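Local coordinates for protein glutathione S-transferase (Legionella pneumophila subsp. pneumophila str. Philadelphia 1, PDB 3NIV) that probably isomerises maleylacetoacetate and conjugates glutathione, working as a two-subunit enzyme of the zeta class, at residues S11-R16 with S67-I72; P84-P87 with M92-T95; H108-L113 with L131-H136; T140-F145 with I172-N177; E196-L199 with A203-D206. All blocks are in the same frame, centred on the assembly; numbering follows the deposited sequence.

Interaction 1. Residues S11-R16 with S67-I72; sequences STACYR and SQSMAI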
# COMPACT_ATOMS: atom_id res chain seq x y z
N SER A 11 9.44 0.73 14.44
CA SER A 11 8.52 0.76 13.32
C SER A 11 9.09 0.08 12.07
O SER A 11 10.16 0.44 11.61
CB SER A 11 8.15 2.19 12.98
OG SER A 11 7.53 2.24 11.73
N THR A 12 8.35 -0.88 11.53
CA THR A 12 8.68 -1.51 10.25
C THR A 12 8.69 -0.48 9.12
O THR A 12 9.65 -0.40 8.36
CB THR A 12 7.66 -2.58 9.90
OG1 THR A 12 7.55 -3.51 10.98
CG2 THR A 12 8.04 -3.31 8.63
N ALA A 13 7.62 0.29 9.00
CA ALA A 13 7.55 1.35 8.01
C ALA A 13 8.82 2.19 8.08
O ALA A 13 9.43 2.48 7.04
CB ALA A 13 6.33 2.22 8.25
N CYS A 14 9.23 2.56 9.29
CA CYS A 14 10.42 3.39 9.47
C CYS A 14 11.70 2.68 9.05
O CYS A 14 12.66 3.31 8.62
CB CYS A 14 10.56 3.84 10.92
SG CYS A 14 9.48 5.20 11.40
N TYR A 15 11.71 1.37 9.20
CA TYR A 15 12.86 0.56 8.81
C TYR A 15 13.03 0.66 7.28
O TYR A 15 14.11 0.94 6.79
CB TYR A 15 12.64 -0.87 9.30
CG TYR A 15 13.83 -1.82 9.27
CD1 TYR A 15 15.12 -1.38 8.98
CD2 TYR A 15 13.65 -3.17 9.55
CE1 TYR A 15 16.17 -2.26 8.95
CE2 TYR A 15 14.70 -4.05 9.52
CZ TYR A 15 15.96 -3.59 9.23
OH TYR A 15 16.99 -4.51 9.22
N ARG A 16 11.94 0.48 6.54
CA ARG A 16 11.98 0.66 5.09
C ARG A 16 12.59 2.00 4.70
O ARG A 16 13.52 2.06 3.89
CB ARG A 16 10.57 0.65 4.51
CG ARG A 16 9.78 -0.56 4.83
CD ARG A 16 8.33 -0.29 4.51
NE ARG A 16 7.52 -1.41 4.96
CZ ARG A 16 6.20 -1.40 4.98
NH1 ARG A 16 5.56 -0.32 4.56
NH2 ARG A 16 5.53 -2.46 5.41
N SER A 67 3.96 11.90 4.72
CA SER A 67 3.79 10.61 5.39
C SER A 67 3.70 9.46 4.40
O SER A 67 3.69 9.67 3.19
CB SER A 67 2.49 10.62 6.20
OG SER A 67 2.17 11.93 6.61
N GLN A 68 3.60 8.26 4.96
CA GLN A 68 3.44 7.02 4.20
C GLN A 68 4.75 6.57 3.58
O GLN A 68 5.23 7.17 2.62
CB GLN A 68 2.34 7.12 3.15
CG GLN A 68 0.94 7.28 3.72
CD GLN A 68 0.45 6.04 4.46
OE1 GLN A 68 0.88 4.93 4.18
NE2 GLN A 68 -0.46 6.24 5.41
N SER A 69 5.31 5.51 4.14
CA SER A 69 6.63 5.02 3.76
C SER A 69 6.80 4.78 2.26
O SER A 69 7.82 5.15 1.69
CB SER A 69 7.00 3.76 4.57
OG SER A 69 6.04 2.73 4.41
N MSE A 70 5.80 4.17 1.62
CA MSE A 70 5.88 3.96 0.17
C MSE A 70 5.88 5.29 -0.60
O MSE A 70 6.63 5.46 -1.56
CB MSE A 70 4.75 3.06 -0.32
CG MSE A 70 4.68 1.75 0.41
SE MSE A 70 6.39 0.79 0.41
CE MSE A 70 6.37 0.14 -1.43
N ALA A 71 5.07 6.23 -0.14
CA ALA A 71 5.04 7.57 -0.71
C ALA A 71 6.35 8.29 -0.48
O ALA A 71 6.87 8.94 -1.38
CB ALA A 71 3.88 8.39 -0.14
N ILE A 72 6.88 8.19 0.73
CA ILE A 72 8.16 8.80 1.08
C ILE A 72 9.27 8.29 0.16
O ILE A 72 10.10 9.05 -0.35
CB ILE A 72 8.53 8.51 2.54
CG1 ILE A 72 7.71 9.41 3.47
CG2 ILE A 72 10.05 8.65 2.75
CD1 ILE A 72 7.86 9.12 4.95
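Ser69 turns OG into the space between its backbone N and carbonyl carbon (chi1 57°), and this points the hydroxyl at Arg16, whose side chain leaves with CG beside the backbone N and then runs extended to NE. Arg16 NH1 donates to Ser69 OG over 3.1 Å. The N-H...O angle of 139° shows a bent bond, and OG sits at the guanidinium edge, tilted 19° out of the plane. The selenium of Met70, modelled as selenomethionine, lies 4.4 Å (SE) from Arg16 NH1 and approaches obliquely. One turn earlier on the first helix, the CB of Ala13 rests 3.9 Å from Ser69 OG, while Ala13 O comes within 3.7 Å of Ser69 CB. The start of helix 12-23 is capped by Ser11, whose OG accepts from Cys14 N at 3.0 Å. Two helix beginnings of the thioredoxin-like domain therefore meet here; in related glutathione transferases the corresponding region borders the glutathione site, so a similar placement is probable. Around the contact, helices 90-106 and 108-111 cover Arg16 through Val103, Ala104 and His108. Helix 69-79 follows strand 64-67, and Gln68, just before it, reaches Asp106 of the second subunit.

Interaction 2. Residues P84-P87 with M92-T95; sequences PLLP and MKAT
Pro87 and Lys93 meet through the proline's carbonyl, the flat group of this contact, while the puckered pyrrolidine ring meets Met92 with its CB. The two segments belong to the linker after the thioredoxin-like domain and the first long helix of the helical domain of a glutathione transferase: residues 84-87 form an irregular strip of chain, and 92-95 lie on helix 90-106. The backbones approach most closely at Pro87 and Lys93, with CA atoms 5.3 Å apart. The aliphatic chain of Lys93 passes alongside the proline oxygen, Lys93 CB lying 3.7 Å and CE 3.9 Å from Pro87 O. CG is placed anti to the lysine's backbone N, and further bends at chi2 and chi3 (144° and 59°) curl the chain so that its carbons stay near that oxygen. The amine has a weak, long ion pair with Glu78 of the second subunit. Leu86 crosses the lysine chain at about a right angle: Leu86 CD1 touches Lys93 CD at 4.1 Å, and Leu86 CD2 packs 3.6 Å from Lys93 O. With no hydrogen bond between the segments, the 200 Å² they bury rests on these van der Waals contacts. The linker is tied down elsewhere by Leu85 N, bonded to Glu77 of helix 69-79, while Leu96 and Phe160 pack on Pro87. At the helix's early turn, the apolar contact is made by two beta carbons, Pro87 CB lying 4.2 Å from Met92 CB.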
# COMPACT_ATOMS: atom_id res chain seq x y z
N PRO A 84 18.98 3.87 -8.44
CA PRO A 84 17.58 3.51 -8.67
C PRO A 84 17.19 2.31 -7.81
O PRO A 84 17.97 1.35 -7.70
CB PRO A 84 17.57 3.10 -10.14
CG PRO A 84 19.01 2.67 -10.40
CD PRO A 84 19.78 3.71 -9.66
N LEU A 85 16.01 2.37 -7.22
CA LEU A 85 15.49 1.23 -6.47
C LEU A 85 14.61 0.37 -7.36
O LEU A 85 14.09 -0.66 -6.94
CB LEU A 85 14.73 1.71 -5.23
CG LEU A 85 15.60 2.50 -4.25
CD1 LEU A 85 14.76 3.13 -3.15
CD2 LEU A 85 16.68 1.60 -3.67
N LEU A 86 14.48 0.79 -8.61
CA LEU A 86 13.66 0.06 -9.57
C LEU A 86 14.29 0.05 -10.95
O LEU A 86 14.93 1.03 -11.35
CB LEU A 86 12.27 0.69 -9.64
CG LEU A 86 11.39 0.41 -8.43
CD1 LEU A 86 10.33 1.47 -8.27
CD2 LEU A 86 10.78 -0.98 -8.53
N PRO A 87 14.09 -1.04 -11.70
CA PRO A 87 14.51 -1.18 -13.09
C PRO A 87 13.86 -0.13 -14.00
O PRO A 87 12.90 0.53 -13.59
CB PRO A 87 14.00 -2.57 -13.48
CG PRO A 87 13.70 -3.27 -12.20
CD PRO A 87 13.31 -2.20 -11.23
N MSE A 92 8.73 -4.61 -15.52
CA MSE A 92 9.52 -5.07 -14.38
C MSE A 92 9.41 -4.13 -13.20
O MSE A 92 9.32 -4.56 -12.05
CB MSE A 92 11.00 -5.23 -14.77
CG MSE A 92 11.30 -6.59 -15.34
SE MSE A 92 10.41 -8.01 -14.33
CE MSE A 92 11.23 -7.71 -12.58
N LYS A 93 9.41 -2.84 -13.49
CA LYS A 93 9.26 -1.85 -12.45
C LYS A 93 7.95 -2.07 -11.71
O LYS A 93 7.92 -2.06 -10.48
CB LYS A 93 9.33 -0.44 -13.03
CG LYS A 93 8.63 0.59 -12.18
CD LYS A 93 9.35 1.92 -12.20
CE LYS A 93 9.47 2.48 -13.59
NZ LYS A 93 10.39 3.65 -13.57
N ALA A 94 6.88 -2.28 -12.46
CA ALA A 94 5.57 -2.46 -11.85
C ALA A 94 5.49 -3.79 -11.11
O ALA A 94 4.79 -3.94 -10.12
CB ALA A 94 4.48 -2.38 -12.91
N THR A 95 6.22 -4.78 -11.62
CA THR A 95 6.17 -6.11 -11.07
C THR A 95 6.83 -6.16 -9.70
O THR A 95 6.32 -6.77 -8.76
CB THR A 95 6.87 -7.09 -12.00
OG1 THR A 95 6.08 -7.26 -13.18
CG2 THR A 95 7.06 -8.45 -11.32

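Interaction 3. Residues H108-L113 with L131-H136; sequences HPLNNL and LEWYHH
An amide-on-ring stack and an indole hydrogen bond join the short helical turn 108-111 to the long helix 127-149 in the all-helical domain of this glutathione transferase. Asn111 lays its side-chain amide flat over one face of the Tyr134 ring: the planes differ by 6°, and Asn111 CG stands 3.5 Å above the ring, over its centre. The methylene takes part too, Asn111 CB lying 3.8 Å from the Tyr134 ring centroid in a CH-pi contact. Asn111 OD1 ends up 3.4 Å from Tyr134 CA, and this oxygen, buried by the contact, has no polar partner in the model. A water bound to Tyr134 OH at 3.0 Å also receives a weak, long bond from Asn111 ND2, giving a loose bridge from amide to phenol. One residue back, Trp133 extends its indole, with CG anti to the backbone N, so that NE1 donates to Leu110 O at 3.0 Å. That bond is nearly straight (167°) and lies in the indole plane, yet it reaches the oxygen from above the carbonyl plane, 40° out of it. Leu110 CD1 adds a light apolar contact with CZ2 of the indole. Helix 113-123 covers Trp133 with Val115, Leu116 and Leu119, Phe181 stacks on Tyr134 just beyond helix 166-180, and Val115 of the second subunit packs against Leu110.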
# COMPACT_ATOMS: atom_id res chain seq x y z
N HIS A 108 1.79 -6.27 6.31
CA HIS A 108 2.04 -5.39 7.44
C HIS A 108 0.77 -4.80 8.07
O HIS A 108 0.62 -4.85 9.28
CB HIS A 108 3.03 -4.29 7.11
CG HIS A 108 3.59 -3.63 8.33
ND1 HIS A 108 3.96 -4.34 9.46
CD2 HIS A 108 3.84 -2.32 8.61
CE1 HIS A 108 4.41 -3.50 10.38
NE2 HIS A 108 4.35 -2.27 9.89
N PRO A 109 -0.15 -4.25 7.26
CA PRO A 109 -1.34 -3.63 7.85
C PRO A 109 -2.07 -4.54 8.83
O PRO A 109 -2.51 -4.07 9.88
CB PRO A 109 -2.23 -3.36 6.63
CG PRO A 109 -1.27 -3.20 5.50
CD PRO A 109 -0.11 -4.11 5.79
N LEU A 110 -2.18 -5.82 8.50
CA LEU A 110 -2.87 -6.79 9.37
C LEU A 110 -2.21 -7.01 10.74
O LEU A 110 -2.88 -7.38 11.70
CB LEU A 110 -3.00 -8.14 8.67
CG LEU A 110 -4.04 -8.33 7.56
CD1 LEU A 110 -5.31 -7.58 7.92
CD2 LEU A 110 -3.50 -7.86 6.24
N ASN A 111 -0.90 -6.80 10.82
CA ASN A 111 -0.13 -7.13 12.03
C ASN A 111 0.33 -5.92 12.83
O ASN A 111 1.06 -6.04 13.82
CB ASN A 111 1.08 -8.00 11.68
CG ASN A 111 0.69 -9.40 11.28
OD1 ASN A 111 -0.37 -9.92 11.65
ND2 ASN A 111 1.56 -10.04 10.51
N ASN A 112 -0.07 -4.74 12.38
CA ASN A 112 0.26 -3.51 13.07
C ASN A 112 -0.22 -3.60 14.51
O ASN A 112 -1.21 -4.26 14.80
CB ASN A 112 -0.38 -2.32 12.36
CG ASN A 112 0.03 -0.99 12.98
OD1 ASN A 112 0.77 -0.22 12.37
ND2 ASN A 112 -0.44 -0.73 14.19
N LEU A 113 0.50 -2.93 15.41
CA LEU A 113 0.20 -2.97 16.83
C LEU A 113 -1.27 -2.66 17.06
O LEU A 113 -1.94 -3.31 17.87
CB LEU A 113 1.08 -1.99 17.60
CG LEU A 113 0.90 -1.96 19.12
CD1 LEU A 113 0.86 -3.37 19.70
CD2 LEU A 113 2.00 -1.14 19.81
N LEU A 131 -0.78 -14.71 18.18
CA LEU A 131 0.27 -15.37 17.42
C LEU A 131 -0.24 -16.13 16.21
O LEU A 131 0.39 -16.15 15.15
CB LEU A 131 1.06 -16.33 18.31
CG LEU A 131 2.34 -15.75 18.89
CD1 LEU A 131 3.31 -15.40 17.76
CD2 LEU A 131 2.01 -14.53 19.76
N GLU A 132 -1.39 -16.78 16.36
CA GLU A 132 -1.97 -17.54 15.26
C GLU A 132 -2.41 -16.61 14.13
O GLU A 132 -2.15 -16.87 12.95
CB GLU A 132 -3.13 -18.38 15.76
CG GLU A 132 -3.63 -19.38 14.75
CD GLU A 132 -4.41 -20.50 15.39
OE1 GLU A 132 -5.32 -21.03 14.72
OE2 GLU A 132 -4.11 -20.86 16.56
N TRP A 133 -3.08 -15.52 14.50
CA TRP A 133 -3.44 -14.45 13.58
C TRP A 133 -2.18 -13.96 12.87
O TRP A 133 -2.08 -13.98 11.63
CB TRP A 133 -4.10 -13.31 14.36
CG TRP A 133 -4.34 -12.00 13.64
CD1 TRP A 133 -3.47 -10.96 13.51
CD2 TRP A 133 -5.56 -11.59 12.99
NE1 TRP A 133 -4.06 -9.93 12.82
CE2 TRP A 133 -5.35 -10.29 12.49
CE3 TRP A 133 -6.80 -12.19 12.80
CZ2 TRP A 133 -6.33 -9.58 11.80
CZ3 TRP A 133 -7.78 -11.49 12.11
CH2 TRP A 133 -7.54 -10.20 11.61
N TYR A 134 -1.23 -13.52 13.68
CA TYR A 134 -0.02 -12.89 13.19
C TYR A 134 0.73 -13.81 12.22
O TYR A 134 1.23 -13.37 11.18
CB TYR A 134 0.87 -12.52 14.36
CG TYR A 134 1.94 -11.52 14.02
CD1 TYR A 134 2.95 -11.84 13.13
CD2 TYR A 134 1.93 -10.26 14.59
CE1 TYR A 134 3.94 -10.92 12.82
CE2 TYR A 134 2.92 -9.34 14.29
CZ TYR A 134 3.92 -9.68 13.40
OH TYR A 134 4.89 -8.76 13.08
N HIS A 135 0.80 -15.09 12.57
CA HIS A 135 1.50 -16.08 11.76
C HIS A 135 0.72 -16.39 10.49
O HIS A 135 1.30 -16.75 9.46
CB HIS A 135 1.72 -17.35 12.59
CG HIS A 135 2.90 -17.28 13.51
ND1 HIS A 135 3.49 -18.41 14.06
CD2 HIS A 135 3.63 -16.23 13.95
CE1 HIS A 135 4.51 -18.04 14.82
NE2 HIS A 135 4.62 -16.73 14.77
N HIS A 136 -0.60 -16.25 10.57
CA HIS A 136 -1.46 -16.51 9.42
C HIS A 136 -1.14 -15.59 8.24
O HIS A 136 -1.06 -16.03 7.10
CB HIS A 136 -2.93 -16.37 9.79
CG HIS A 136 -3.84 -16.45 8.61
ND1 HIS A 136 -3.85 -17.53 7.75
CD2 HIS A 136 -4.76 -15.58 8.13
CE1 HIS A 136 -4.73 -17.32 6.80
NE2 HIS A 136 -5.30 -16.15 7.00
O HOH W 1 4.26 -7.85 10.29

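Interaction 4. Residues T140-F145 with I172-N177; sequences TGFDAF and IPQVYN
Phe142 reaches Gln174 and Val175 across a wide backbone spacing, since the nearest alpha carbons, those of Phe142 and Val175, are 9.1 Å apart. From its CB the side chain turns with CG beside the backbone N and anti to the carbonyl carbon (chi1 -73°), which swings the ring away from its own helix and toward the other. Farther along the ring, Phe142 CE1 lies 3.8 Å from Gln174 CG. At the tip, Phe142 CZ touches three atoms: Gln174 CG at 3.7 Å, the backbone Gln174 O at 4.0 Å and Val175 CG2, also at 4.0 Å. The glutamine therefore offers its methylene rather than its amide; a bend at chi2 (56°) carries the amide off, and its plane stands 63° from that of the ring. Both partners approach the ring obliquely. The contact is purely one of dispersion and burial, covering 110 Å². Met107, Met185 and the ring of Tyr188 also pack on Phe142, while Val103 of helix 90-106 touches Gln174. On the far helix, Pro173 lacks an N-H, and the helix is kinked at that residue. Here, between 140-145 and 172-177, the two helices meet through one aromatic side chain in the buried core, untouched by the second subunit, an example of the apolar packing that holds together the helical bundle of the glutathione transferase C-terminal domain.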
# COMPACT_ATOMS: atom_id res chain seq x y z
N THR A 140 0.58 -16.38 4.42
CA THR A 140 -0.09 -15.97 3.20
C THR A 140 0.79 -15.03 2.38
O THR A 140 0.92 -15.21 1.17
CB THR A 140 -1.42 -15.29 3.51
OG1 THR A 140 -2.25 -16.20 4.24
CG2 THR A 140 -2.14 -14.94 2.21
N GLY A 141 1.38 -14.05 3.05
CA GLY A 141 2.25 -13.07 2.42
C GLY A 141 3.56 -13.63 1.90
O GLY A 141 4.02 -13.26 0.82
N PHE A 142 4.18 -14.52 2.66
CA PHE A 142 5.44 -15.10 2.20
C PHE A 142 5.22 -16.14 1.10
O PHE A 142 6.04 -16.25 0.18
CB PHE A 142 6.25 -15.65 3.37
CG PHE A 142 6.86 -14.58 4.23
CD1 PHE A 142 7.33 -13.41 3.67
CD2 PHE A 142 6.99 -14.75 5.60
CE1 PHE A 142 7.91 -12.41 4.47
CE2 PHE A 142 7.57 -13.76 6.40
CZ PHE A 142 8.03 -12.60 5.83
N ASP A 143 4.13 -16.88 1.17
CA ASP A 143 3.77 -17.78 0.10
C ASP A 143 3.73 -16.98 -1.20
O ASP A 143 4.40 -17.32 -2.18
CB ASP A 143 2.39 -18.41 0.34
CG ASP A 143 2.42 -19.52 1.37
OD1 ASP A 143 3.50 -19.82 1.91
OD2 ASP A 143 1.34 -20.10 1.66
N ALA A 144 2.95 -15.91 -1.20
CA ALA A 144 2.74 -15.14 -2.43
C ALA A 144 4.06 -14.54 -2.89
O ALA A 144 4.39 -14.56 -4.08
CB ALA A 144 1.69 -14.07 -2.23
N PHE A 145 4.82 -14.01 -1.95
CA PHE A 145 6.09 -13.38 -2.29
C PHE A 145 7.12 -14.35 -2.88
O PHE A 145 7.81 -14.02 -3.84
CB PHE A 145 6.65 -12.70 -1.05
CG PHE A 145 7.67 -11.65 -1.34
CD1 PHE A 145 8.98 -11.99 -1.62
CD2 PHE A 145 7.33 -10.31 -1.31
CE1 PHE A 145 9.93 -11.02 -1.89
CE2 PHE A 145 8.26 -9.34 -1.57
CZ PHE A 145 9.57 -9.70 -1.86
N ILE A 172 13.14 -7.08 3.86
CA ILE A 172 13.97 -7.24 5.05
C ILE A 172 13.23 -6.91 6.36
O ILE A 172 13.20 -7.72 7.27
CB ILE A 172 15.34 -6.51 4.91
CG1 ILE A 172 16.31 -7.39 4.13
CG2 ILE A 172 15.95 -6.19 6.25
CD1 ILE A 172 15.81 -7.85 2.76
N PRO A 173 12.59 -5.73 6.43
CA PRO A 173 11.81 -5.42 7.65
C PRO A 173 10.70 -6.44 7.94
O PRO A 173 10.50 -6.80 9.09
CB PRO A 173 11.24 -4.03 7.36
CG PRO A 173 12.20 -3.43 6.38
CD PRO A 173 12.65 -4.58 5.51
N GLN A 174 10.02 -6.92 6.91
CA GLN A 174 8.98 -7.93 7.12
C GLN A 174 9.52 -9.24 7.73
O GLN A 174 8.88 -9.85 8.57
CB GLN A 174 8.25 -8.23 5.82
CG GLN A 174 6.97 -9.03 6.01
CD GLN A 174 5.98 -8.36 6.97
OE1 GLN A 174 5.59 -8.96 7.96
NE2 GLN A 174 5.59 -7.12 6.67
N VAL A 175 10.70 -9.66 7.28
CA VAL A 175 11.31 -10.89 7.74
C VAL A 175 11.80 -10.71 9.18
O VAL A 175 11.70 -11.62 10.00
CB VAL A 175 12.48 -11.30 6.81
CG1 VAL A 175 13.28 -12.46 7.40
CG2 VAL A 175 11.94 -11.65 5.43
N TYR A 176 12.30 -9.52 9.48
CA TYR A 176 12.63 -9.15 10.84
C TYR A 176 11.44 -9.38 11.79
O TYR A 176 11.58 -10.04 12.83
CB TYR A 176 13.07 -7.69 10.85
CG TYR A 176 13.33 -7.09 12.21
CD1 TYR A 176 12.31 -6.50 12.94
CD2 TYR A 176 14.61 -7.07 12.76
CE1 TYR A 176 12.54 -5.94 14.17
CE2 TYR A 176 14.85 -6.51 13.99
CZ TYR A 176 13.81 -5.94 14.69
OH TYR A 176 14.02 -5.37 15.92
N ASN A 177 10.28 -8.85 11.43
CA ASN A 177 9.05 -9.07 12.19
C ASN A 177 8.73 -10.54 12.41
O ASN A 177 8.28 -10.94 13.48
CB ASN A 177 7.87 -8.43 11.47
CG ASN A 177 7.78 -6.95 11.73
OD1 ASN A 177 8.49 -6.41 12.57
ND2 ASN A 177 6.90 -6.26 11.00

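Interaction 5. Residues E196-L199 with A203-D206; sequences EYCL and AFHD
Cys198 lies squarely over one face of the Phe204 ring, joining helix 189-198 to the short helix 202-205 across the short connection between two consecutive helices of the C-terminal helical domain. The cysteine methylene is almost on the ring normal: Cys198 CB is 3.7 Å from the Phe204 ring centroid and only 5° off that axis, a CH-pi contact with clear face-on geometry. The sulfur leans toward the far rim of the same face, Cys198 SG being 4.2 Å from the Phe204 ring centroid and 27° off the normal, with Phe204 CZ its nearest ring atom. This is a cysteine sulfur-aromatic contact. Both side chains start with the next heavy atom beside the backbone N, and chi1 of Phe204 (-77°) brings its ring under the cysteine. His205 continues along the connection, its CB 4.1 Å from Leu199 O, at the more exposed margin. The phenylalanine is also enclosed by Ile19 and Leu23 of helix 12-23 and by Ile172 of helix 166-180, so this connection packs the C-terminal helices against the thioredoxin-like domain. Before the ring begins, the backbone Cys198 O stands 3.3 Å from Phe204 CB.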
# COMPACT_ATOMS: atom_id res chain seq x y z
N GLU A 196 19.38 -12.97 4.15
CA GLU A 196 20.76 -13.21 4.60
C GLU A 196 21.72 -12.30 3.84
O GLU A 196 22.49 -11.55 4.43
CB GLU A 196 21.17 -14.66 4.38
CG GLU A 196 21.04 -15.55 5.60
CD GLU A 196 22.04 -16.70 5.57
OE1 GLU A 196 22.82 -16.77 4.58
OE2 GLU A 196 22.05 -17.52 6.51
N TYR A 197 21.67 -12.39 2.52
CA TYR A 197 22.52 -11.52 1.72
C TYR A 197 22.39 -10.06 2.13
O TYR A 197 23.33 -9.46 2.65
CB TYR A 197 22.24 -11.68 0.23
CG TYR A 197 23.00 -10.67 -0.59
CD1 TYR A 197 24.34 -10.85 -0.87
CD2 TYR A 197 22.38 -9.52 -1.06
CE1 TYR A 197 25.05 -9.93 -1.61
CE2 TYR A 197 23.08 -8.59 -1.79
CZ TYR A 197 24.42 -8.80 -2.07
OH TYR A 197 25.12 -7.87 -2.81
N CYS A 198 21.21 -9.48 1.92
CA CYS A 198 20.99 -8.08 2.23
C CYS A 198 21.52 -7.69 3.59
O CYS A 198 22.04 -6.58 3.77
CB CYS A 198 19.51 -7.70 2.10
SG CYS A 198 18.91 -7.64 0.39
N LEU A 199 21.41 -8.58 4.57
CA LEU A 199 21.79 -8.24 5.93
C LEU A 199 23.28 -7.97 6.12
O LEU A 199 23.72 -7.55 7.19
CB LEU A 199 21.27 -9.29 6.91
CG LEU A 199 19.78 -9.03 7.13
CD1 LEU A 199 19.13 -10.01 8.10
CD2 LEU A 199 19.58 -7.58 7.58
N ALA A 203 24.04 -0.47 4.38
CA ALA A 203 22.77 0.23 4.18
C ALA A 203 21.63 -0.48 4.91
O ALA A 203 20.79 0.16 5.54
CB ALA A 203 22.46 0.38 2.69
N PHE A 204 21.61 -1.81 4.83
CA PHE A 204 20.61 -2.57 5.57
C PHE A 204 20.97 -2.65 7.05
O PHE A 204 20.15 -2.32 7.92
CB PHE A 204 20.45 -3.98 5.00
CG PHE A 204 19.64 -4.02 3.73
CD1 PHE A 204 20.22 -3.69 2.52
CD2 PHE A 204 18.31 -4.37 3.75
CE1 PHE A 204 19.48 -3.72 1.35
CE2 PHE A 204 17.55 -4.40 2.59
CZ PHE A 204 18.14 -4.08 1.39
N HIS A 205 22.20 -3.07 7.32
CA HIS A 205 22.66 -3.30 8.69
C HIS A 205 22.46 -2.08 9.58
O HIS A 205 21.92 -2.19 10.69
CB HIS A 205 24.12 -3.72 8.68
CG HIS A 205 24.62 -4.17 10.02
ND1 HIS A 205 25.45 -3.40 10.80
CD2 HIS A 205 24.39 -5.31 10.71
CE1 HIS A 205 25.72 -4.05 11.92
NE2 HIS A 205 25.09 -5.22 11.89
N ASP A 206 22.88 -0.91 9.09
CA ASP A 206 22.86 0.32 9.88
C ASP A 206 21.46 0.89 10.10
O ASP A 206 21.25 1.77 10.92
CB ASP A 206 23.76 1.36 9.22
CG ASP A 206 25.18 0.85 9.00
OD1 ASP A 206 25.63 0.01 9.82
OD2 ASP A 206 25.83 1.27 8.01

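The five contacts open and close in series along the chain, from the thioredoxin-like domain through the linker into the helical domain. Interactions 1 and 4 each touch three others; interaction 1 meets 3, 4 and 5, whose centres lie 16 to 18 Å away, and Thr12 OG1 probably hydrogen-bonds Asn177 ND2, 2.8 Å off, across the domain boundary. Interactions 3 and 4 share helix 127-149, with centres 11 Å apart, and Ile172 of interaction 4 packs on Cys198 and Phe204 of interaction 5. Interaction 2 stands apart, touching none of the others, its centre about 28 Å from that of interaction 3. Interactions 1, 2 and 3 reach the second subunit, so interdomain packing and the dimer interface adjoin.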